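Local structure of DNA translocase coupling protein (6O1W) at residues 112-124 / 329-341. The protein probably binds ATP and DNA as the coupling protein of plasmid conjugation, this chain including its FtsK/SpoIIIE-type P-loop ATPase domain. Numbering follows the deposited sequence.
Sequences VVVGQTFSGNIKI and FKLGADTVQFQAF. With BGC (beta-D-glucopyranose), chain C.
Q116 and Q339 pair through their backbones in both directions, Q116 N giving its hydrogen to Q339 O at 2.8 Å and Q339 N returning one to Q116 O. Further along, F341 N bonds to V114 O, a longer link at 3.2 Å. At the other end a side chain takes over: OG1 of T117, anti to its own N (chi1 -165°), donates to Q337 O at 2.7 Å, almost straight in line with the carbonyl. Between the V114–F341 bond and the Q116–Q339 pair, G115 lies against A340 as a non-hydrogen-bonded pair, with G115 CA 3.2 Å from Q339 O in a CA-H...O contact. Two hairpins are thus stitched together, 111-116/121-125 and 326-331/334-340, in the antiparallel wing of the mixed sheet whose parallel strands carry the P-loop ATPase core. Segments 112-116 and 334-340 run at 106° to each other, consistent with backbone pairing that is limited to a few residues, V114 to Q116 against Q339 to F341; apolar side chains bridge the rest. CG2 of I122 sits over the centre of the F329 ring, 3.6 Å from its centroid in a CH-pi contact, while I124 meets the ring's edge. The CD1 branch of I122 reaches V336 CG2, and its CG1 lies against F338 CB. The F338 ring turns its edge to V114 O and G115 CA; strand 296-299 adds I298 beside both F329 and F338. On the F341 ring, G115 CA rests over one face, offset toward the rim, and V113 CG1 touches CE2 at 3.7 Å; W100 and Y104 also pack on this ring. A glucose borders the hairpin interface, with its O2 near I122 CD1, V336 CG2 and F329. A340, beside F341, belongs to the ATP site seen in another structure of this protein, though no nucleotide is bound here.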
ATOM      1  N   VAL A 112      -2.482 -11.600   7.041  1.00 30.42           N
ATOM      2  CA  VAL A 112      -2.804 -10.270   7.552  1.00 30.52           C
ATOM      3  C   VAL A 112      -3.888  -9.595   6.689  1.00 35.59           C
ATOM      4  O   VAL A 112      -4.024  -9.913   5.513  1.00 33.22           O
ATOM      5  CB  VAL A 112      -1.531  -9.384   7.746  1.00 33.96           C
ATOM      6  CG1 VAL A 112      -0.505 -10.085   8.654  1.00 32.78           C
ATOM      7  CG2 VAL A 112      -0.896  -8.992   6.409  1.00 33.52           C
ATOM      8  N   VAL A 113      -4.667  -8.684   7.290  1.00 34.65           N
ATOM      9  CA  VAL A 113      -5.714  -7.924   6.619  1.00 35.12           C
ATOM     10  C   VAL A 113      -5.284  -6.439   6.601  1.00 37.26           C
ATOM     11  O   VAL A 113      -4.901  -5.908   7.644  1.00 35.64           O
ATOM     12  CB  VAL A 113      -7.110  -8.131   7.265  1.00 40.07           C
ATOM     13  CG1 VAL A 113      -8.208  -7.589   6.359  1.00 39.43           C
ATOM     14  CG2 VAL A 113      -7.365  -9.610   7.563  1.00 40.72           C
ATOM     15  N   VAL A 114      -5.356  -5.766   5.433  1.00 32.26           N
ATOM     16  CA  VAL A 114      -4.911  -4.364   5.404  1.00 32.60           C
ATOM     17  C   VAL A 114      -6.059  -3.329   5.237  1.00 35.16           C
ATOM     18  O   VAL A 114      -5.827  -2.141   5.431  1.00 33.60           O
ATOM     19  CB  VAL A 114      -3.773  -4.121   4.388  1.00 36.26           C
ATOM     20  CG1 VAL A 114      -2.517  -4.874   4.824  1.00 36.82           C
ATOM     21  CG2 VAL A 114      -4.182  -4.530   2.983  1.00 35.49           C
ATOM     22  N   GLY A 115      -7.262  -3.790   4.923  1.00 31.27           N
ATOM     23  CA  GLY A 115      -8.407  -2.914   4.761  1.00 31.72           C
ATOM     24  C   GLY A 115      -9.501  -3.462   3.874  1.00 36.52           C
ATOM     25  O   GLY A 115      -9.536  -4.660   3.594  1.00 34.67           O
ATOM     26  N   GLN A 116     -10.386  -2.570   3.404  1.00 34.22           N
ATOM     27  CA  GLN A 116     -11.570  -2.943   2.628  1.00 34.23           C
ATOM     28  C   GLN A 116     -11.577  -2.498   1.199  1.00 37.37           C
ATOM     29  O   GLN A 116     -11.367  -1.321   0.935  1.00 36.04           O
ATOM     30  CB  GLN A 116     -12.835  -2.378   3.312  1.00 35.64           C
ATOM     31  CG  GLN A 116     -14.094  -3.164   2.968  1.00 49.90           C
ATOM     32  CD  GLN A 116     -15.317  -2.656   3.684  1.00 54.09           C
ATOM     33  OE1 GLN A 116     -15.331  -2.452   4.895  1.00 44.07           O
ATOM     34  NE2 GLN A 116     -16.383  -2.473   2.945  1.00 47.55           N
ATOM     35  N   THR A 117     -11.931  -3.427   0.285  1.00 34.90           N
ATOM     36  CA  THR A 117     -12.099  -3.155  -1.139  1.00 35.80           C
ATOM     37  C   THR A 117     -13.622  -3.268  -1.479  1.00 41.90           C
ATOM     38  O   THR A 117     -14.437  -3.292  -0.558  1.00 41.09           O
ATOM     39  CB  THR A 117     -11.118  -3.982  -2.014  1.00 39.78           C
ATOM     40  OG1 THR A 117     -11.094  -3.412  -3.330  1.00 37.10           O
ATOM     41  CG2 THR A 117     -11.481  -5.464  -2.090  1.00 37.80           C
ATOM     42  N   PHE A 118     -13.994  -3.272  -2.771  1.00 40.16           N
ATOM     43  CA  PHE A 118     -15.398  -3.317  -3.233  1.00 40.10           C
ATOM     44  C   PHE A 118     -16.137  -4.590  -2.822  1.00 48.69           C
ATOM     45  O   PHE A 118     -17.258  -4.499  -2.329  1.00 48.56           O
ATOM     46  CB  PHE A 118     -15.496  -3.085  -4.754  1.00 40.23           C
ATOM     47  CG  PHE A 118     -14.774  -1.831  -5.189  1.00 39.50           C
ATOM     48  CD1 PHE A 118     -15.341  -0.580  -4.985  1.00 40.35           C
ATOM     49  CD2 PHE A 118     -13.494  -1.898  -5.726  1.00 40.05           C
ATOM     50  CE1 PHE A 118     -14.654   0.590  -5.348  1.00 40.14           C
ATOM     51  CE2 PHE A 118     -12.795  -0.728  -6.061  1.00 42.15           C
ATOM     52  CZ  PHE A 118     -13.388   0.507  -5.882  1.00 39.00           C
ATOM     53  N   SER A 119     -15.501  -5.761  -3.017  1.00 48.02           N
ATOM     54  CA  SER A 119     -16.028  -7.069  -2.649  1.00 48.95           C
ATOM     55  C   SER A 119     -15.043  -7.688  -1.665  1.00 53.70           C
ATOM     56  O   SER A 119     -14.027  -8.252  -2.086  1.00 55.39           O
ATOM     57  CB  SER A 119     -16.157  -7.968  -3.879  1.00 53.40           C
ATOM     58  OG  SER A 119     -16.998  -7.408  -4.873  1.00 66.43           O
ATOM     59  N   GLY A 120     -15.316  -7.517  -0.374  1.00 47.89           N
ATOM     60  CA  GLY A 120     -14.500  -8.070   0.708  1.00 45.74           C
ATOM     61  C   GLY A 120     -13.301  -7.255   1.141  1.00 46.46           C
ATOM     62  O   GLY A 120     -13.096  -6.122   0.691  1.00 46.21           O
ATOM     63  N   ASN A 121     -12.491  -7.851   2.024  1.00 39.51           N
ATOM     64  CA  ASN A 121     -11.290  -7.240   2.577  1.00 37.84           C
ATOM     65  C   ASN A 121     -10.039  -7.675   1.837  1.00 39.72           C
ATOM     66  O   ASN A 121     -10.030  -8.713   1.163  1.00 39.95           O
ATOM     67  CB  ASN A 121     -11.159  -7.578   4.059  1.00 37.01           C
ATOM     68  CG  ASN A 121     -12.228  -6.945   4.911  1.00 58.62           C
ATOM     69  OD1 ASN A 121     -12.679  -5.816   4.683  1.00 51.66           O
ATOM     70  ND2 ASN A 121     -12.655  -7.663   5.922  1.00 57.50           N
ATOM     71  N   ILE A 122      -8.989  -6.872   1.939  1.00 32.93           N
ATOM     72  CA  ILE A 122      -7.737  -7.215   1.300  1.00 32.90           C
ATOM     73  C   ILE A 122      -6.933  -8.041   2.297  1.00 35.53           C
ATOM     74  O   ILE A 122      -6.640  -7.547   3.383  1.00 33.64           O
ATOM     75  CB  ILE A 122      -6.974  -5.934   0.843  1.00 36.14           C
ATOM     76  CG1 ILE A 122      -7.783  -5.127  -0.202  1.00 36.52           C
ATOM     77  CG2 ILE A 122      -5.548  -6.267   0.365  1.00 35.96           C
ATOM     78  CD1 ILE A 122      -7.750  -5.565  -1.621  1.00 43.38           C
ATOM     79  N   LYS A 123      -6.587  -9.290   1.925  1.00 33.33           N
ATOM     80  CA  LYS A 123      -5.779 -10.204   2.760  1.00 33.32           C
ATOM     81  C   LYS A 123      -4.465 -10.488   2.072  1.00 35.71           C
ATOM     82  O   LYS A 123      -4.416 -10.576   0.840  1.00 34.85           O
ATOM     83  CB  LYS A 123      -6.514 -11.526   3.057  1.00 35.51           C
ATOM     84  CG  LYS A 123      -7.819 -11.343   3.840  1.00 44.90           C
ATOM     85  CD  LYS A 123      -8.442 -12.645   4.269  1.00 52.87           C
ATOM     86  CE  LYS A 123      -9.847 -12.413   4.764  1.00 73.26           C
ATOM     87  NZ  LYS A 123     -10.561 -13.692   5.023  1.00 89.90           N
ATOM     88  N   ILE A 124      -3.390 -10.539   2.856  1.00 31.72           N
ATOM     89  CA  ILE A 124      -2.054 -10.859   2.378  1.00 31.69           C
ATOM     90  C   ILE A 124      -1.597 -12.093   3.158  1.00 35.55           C
ATOM     91  O   ILE A 124      -1.593 -12.067   4.389  1.00 35.62           O
ATOM     92  CB  ILE A 124      -1.029  -9.696   2.537  1.00 34.71           C
ATOM     93  CG1 ILE A 124      -1.490  -8.394   1.846  1.00 35.18           C
ATOM     94  CG2 ILE A 124       0.362 -10.115   2.031  1.00 35.17           C
ATOM     95  CD1 ILE A 124      -0.748  -7.132   2.349  1.00 28.22           C
ATOM     96  N   PHE A 329      -3.680  -1.159  -4.064  1.00 27.15           N
ATOM     97  CA  PHE A 329      -3.053  -2.430  -3.715  1.00 26.13           C
ATOM     98  C   PHE A 329      -2.677  -3.104  -5.031  1.00 32.58           C
ATOM     99  O   PHE A 329      -3.532  -3.305  -5.891  1.00 31.86           O
ATOM    100  CB  PHE A 329      -4.034  -3.339  -2.948  1.00 26.11           C
ATOM    101  CG  PHE A 329      -3.468  -4.691  -2.557  1.00 27.63           C
ATOM    102  CD1 PHE A 329      -2.732  -4.845  -1.389  1.00 29.87           C
ATOM    103  CD2 PHE A 329      -3.710  -5.823  -3.340  1.00 30.37           C
ATOM    104  CE1 PHE A 329      -2.240  -6.097  -1.016  1.00 31.23           C
ATOM    105  CE2 PHE A 329      -3.244  -7.082  -2.946  1.00 32.88           C
ATOM    106  CZ  PHE A 329      -2.491  -7.209  -1.799  1.00 29.92           C
ATOM    107  N   LYS A 330      -1.424  -3.509  -5.148  1.00 29.41           N
ATOM    108  CA  LYS A 330      -0.938  -4.251  -6.297  1.00 28.83           C
ATOM    109  C   LYS A 330      -0.154  -5.492  -5.827  1.00 32.08           C
ATOM    110  O   LYS A 330       0.783  -5.372  -5.038  1.00 31.79           O
ATOM    111  CB  LYS A 330      -0.096  -3.355  -7.222  1.00 30.03           C
ATOM    112  CG  LYS A 330       0.427  -4.101  -8.436  1.00 41.31           C
ATOM    113  CD  LYS A 330       1.059  -3.221  -9.473  1.00 40.07           C
ATOM    114  CE  LYS A 330       1.007  -3.917 -10.811  1.00 51.25           C
ATOM    115  NZ  LYS A 330       2.279  -3.776 -11.569  1.00 59.78           N
ATOM    116  N   LEU A 331      -0.588  -6.671  -6.274  1.00 30.87           N
ATOM    117  CA  LEU A 331       0.048  -7.981  -6.061  1.00 31.91           C
ATOM    118  C   LEU A 331      -0.110  -8.715  -7.372  1.00 38.79           C
ATOM    119  O   LEU A 331      -1.212  -9.111  -7.734  1.00 40.64           O
ATOM    120  CB  LEU A 331      -0.564  -8.794  -4.901  1.00 31.39           C
ATOM    121  CG  LEU A 331       0.046 -10.207  -4.653  1.00 34.87           C
ATOM    122  CD1 LEU A 331       1.537 -10.185  -4.567  1.00 33.25           C
ATOM    123  CD2 LEU A 331      -0.481 -10.804  -3.385  1.00 36.88           C
ATOM    124  N   GLY A 332       0.983  -8.860  -8.086  1.00 34.86           N
ATOM    125  CA  GLY A 332       0.954  -9.452  -9.411  1.00 34.81           C
ATOM    126  C   GLY A 332       0.602  -8.378 -10.423  1.00 40.08           C
ATOM    127  O   GLY A 332       1.013  -7.220 -10.273  1.00 38.46           O
ATOM    128  N   ALA A 333      -0.192  -8.731 -11.440  1.00 37.90           N
ATOM    129  CA  ALA A 333      -0.525  -7.787 -12.503  1.00 37.66           C
ATOM    130  C   ALA A 333      -1.750  -6.878 -12.249  1.00 42.59           C
ATOM    131  O   ALA A 333      -1.959  -5.957 -13.037  1.00 43.76           O
ATOM    132  CB  ALA A 333      -0.686  -8.530 -13.809  1.00 37.87           C
ATOM    133  N   ASP A 334      -2.544  -7.101 -11.190  1.00 39.36           N
ATOM    134  CA  ASP A 334      -3.749  -6.270 -10.939  1.00 39.51           C
ATOM    135  C   ASP A 334      -3.557  -5.196  -9.855  1.00 40.93           C
ATOM    136  O   ASP A 334      -2.873  -5.434  -8.858  1.00 41.11           O
ATOM    137  CB  ASP A 334      -4.982  -7.149 -10.612  1.00 42.33           C
ATOM    138  CG  ASP A 334      -6.356  -6.471 -10.754  1.00 55.84           C
ATOM    139  OD1 ASP A 334      -6.456  -5.439 -11.483  1.00 55.40           O
ATOM    140  OD2 ASP A 334      -7.327  -6.977 -10.157  1.00 63.12           O
ATOM    141  N   THR A 335      -4.162  -4.022 -10.062  1.00 36.12           N
ATOM    142  CA  THR A 335      -4.114  -2.881  -9.136  1.00 35.76           C
ATOM    143  C   THR A 335      -5.535  -2.572  -8.707  1.00 38.40           C
ATOM    144  O   THR A 335      -6.354  -2.238  -9.549  1.00 38.90           O
ATOM    145  CB  THR A 335      -3.435  -1.634  -9.779  1.00 37.10           C
ATOM    146  OG1 THR A 335      -2.138  -1.971 -10.248  1.00 30.65           O
ATOM    147  CG2 THR A 335      -3.315  -0.455  -8.799  1.00 31.80           C
ATOM    148  N   VAL A 336      -5.838  -2.685  -7.417  1.00 34.43           N
ATOM    149  CA  VAL A 336      -7.198  -2.405  -6.933  1.00 33.89           C
ATOM    150  C   VAL A 336      -7.205  -1.270  -5.913  1.00 35.11           C
ATOM    151  O   VAL A 336      -6.224  -1.076  -5.194  1.00 35.04           O
ATOM    152  CB  VAL A 336      -7.967  -3.670  -6.414  1.00 37.36           C
ATOM    153  CG1 VAL A 336      -7.943  -4.810  -7.437  1.00 36.39           C
ATOM    154  CG2 VAL A 336      -7.440  -4.139  -5.067  1.00 37.16           C
ATOM    155  N   GLN A 337      -8.323  -0.556  -5.820  1.00 28.19           N
ATOM    156  CA  GLN A 337      -8.481   0.517  -4.857  1.00 28.03           C
ATOM    157  C   GLN A 337      -9.051  -0.093  -3.561  1.00 32.58           C
ATOM    158  O   GLN A 337      -9.895  -0.983  -3.613  1.00 33.16           O
ATOM    159  CB  GLN A 337      -9.437   1.610  -5.450  1.00 29.34           C
ATOM    160  CG  GLN A 337      -9.625   2.817  -4.554  1.00 36.04           C
ATOM    161  CD  GLN A 337     -10.478   3.951  -5.102  1.00 44.16           C
ATOM    162  OE1 GLN A 337     -11.069   3.943  -6.197  1.00 33.48           O
ATOM    163  NE2 GLN A 337     -10.562   4.970  -4.318  1.00 34.79           N
ATOM    164  N   PHE A 338      -8.577   0.368  -2.403  1.00 29.37           N
ATOM    165  CA  PHE A 338      -9.096  -0.084  -1.118  1.00 27.92           C
ATOM    166  C   PHE A 338      -8.916   1.005  -0.073  1.00 31.79           C
ATOM    167  O   PHE A 338      -8.035   1.864  -0.241  1.00 30.39           O
ATOM    168  CB  PHE A 338      -8.391  -1.394  -0.635  1.00 28.37           C
ATOM    169  CG  PHE A 338      -7.044  -1.220   0.029  1.00 28.09           C
ATOM    170  CD1 PHE A 338      -5.897  -1.016  -0.732  1.00 29.97           C
ATOM    171  CD2 PHE A 338      -6.916  -1.306   1.415  1.00 29.09           C
ATOM    172  CE1 PHE A 338      -4.639  -0.903  -0.120  1.00 29.28           C
ATOM    173  CE2 PHE A 338      -5.665  -1.176   2.026  1.00 31.33           C
ATOM    174  CZ  PHE A 338      -4.535  -0.955   1.255  1.00 28.26           C
ATOM    175  N   GLN A 339      -9.703   0.908   1.035  1.00 28.14           N
ATOM    176  CA  GLN A 339      -9.611   1.774   2.202  1.00 29.24           C
ATOM    177  C   GLN A 339      -8.820   1.024   3.255  1.00 31.84           C
ATOM    178  O   GLN A 339      -9.238  -0.039   3.699  1.00 31.56           O
ATOM    179  CB  GLN A 339     -11.010   2.120   2.775  1.00 31.23           C
ATOM    180  CG  GLN A 339     -11.003   3.177   3.913  1.00 35.83           C
ATOM    181  CD  GLN A 339     -10.454   4.537   3.511  1.00 41.06           C
ATOM    182  OE1 GLN A 339     -10.520   4.956   2.350  1.00 32.11           O
ATOM    183  NE2 GLN A 339      -9.882   5.268   4.468  1.00 33.78           N
ATOM    184  N   ALA A 340      -7.703   1.591   3.666  1.00 29.56           N
ATOM    185  CA  ALA A 340      -6.825   1.031   4.678  1.00 30.15           C
ATOM    186  C   ALA A 340      -7.392   1.272   6.056  1.00 36.29           C
ATOM    187  O   ALA A 340      -7.996   2.313   6.297  1.00 36.22           O
ATOM    188  CB  ALA A 340      -5.449   1.680   4.581  1.00 30.77           C
ATOM    189  N   PHE A 341      -7.152   0.332   6.973  1.00 33.79           N
ATOM    190  CA  PHE A 341      -7.531   0.457   8.376  1.00 34.27           C
ATOM    191  C   PHE A 341      -6.786   1.621   8.998  1.00 40.77           C
ATOM    192  O   PHE A 341      -5.597   1.826   8.710  1.00 40.22           O
ATOM    193  CB  PHE A 341      -7.135  -0.798   9.178  1.00 35.11           C
ATOM    194  CG  PHE A 341      -7.895  -2.048   8.844  1.00 36.72           C
ATOM    195  CD1 PHE A 341      -9.276  -2.099   8.975  1.00 40.84           C
ATOM    196  CD2 PHE A 341      -7.229  -3.197   8.455  1.00 38.64           C
ATOM    197  CE1 PHE A 341      -9.985  -3.260   8.651  1.00 42.25           C
ATOM    198  CE2 PHE A 341      -7.935  -4.371   8.168  1.00 42.18           C
ATOM    199  CZ  PHE A 341      -9.306  -4.396   8.274  1.00 40.76           C
TER
HETATM  200  C2  BGC C 501      -7.249  -9.204  -3.948  1.00 78.46           C
HETATM  201  C3  BGC C 501      -8.565  -9.196  -3.182  1.00 79.89           C
HETATM  202  C4  BGC C 501      -8.718 -10.499  -2.406  1.00 82.80           C
HETATM  203  C5  BGC C 501      -7.673 -10.526  -1.296  1.00 78.12           C
HETATM  204  C6  BGC C 501      -7.357 -11.915  -0.770  1.00 79.17           C
HETATM  205  C1  BGC C 501      -6.127  -9.864  -3.137  1.00 78.19           C
HETATM  206  O1  BGC C 501      -5.840 -11.107  -3.676  1.00 78.79           O
HETATM  207  O2  BGC C 501      -6.868  -7.882  -4.315  1.00 75.14           O
HETATM  208  O3  BGC C 501      -9.659  -9.018  -4.077  1.00 81.24           O
HETATM  209  O4  BGC C 501     -10.022 -10.616  -1.839  1.00 85.02           O
HETATM  210  O5  BGC C 501      -6.438  -9.915  -1.728  1.00 79.01           O
HETATM  211  O6  BGC C 501      -6.546 -12.697  -1.643  1.00 75.56           O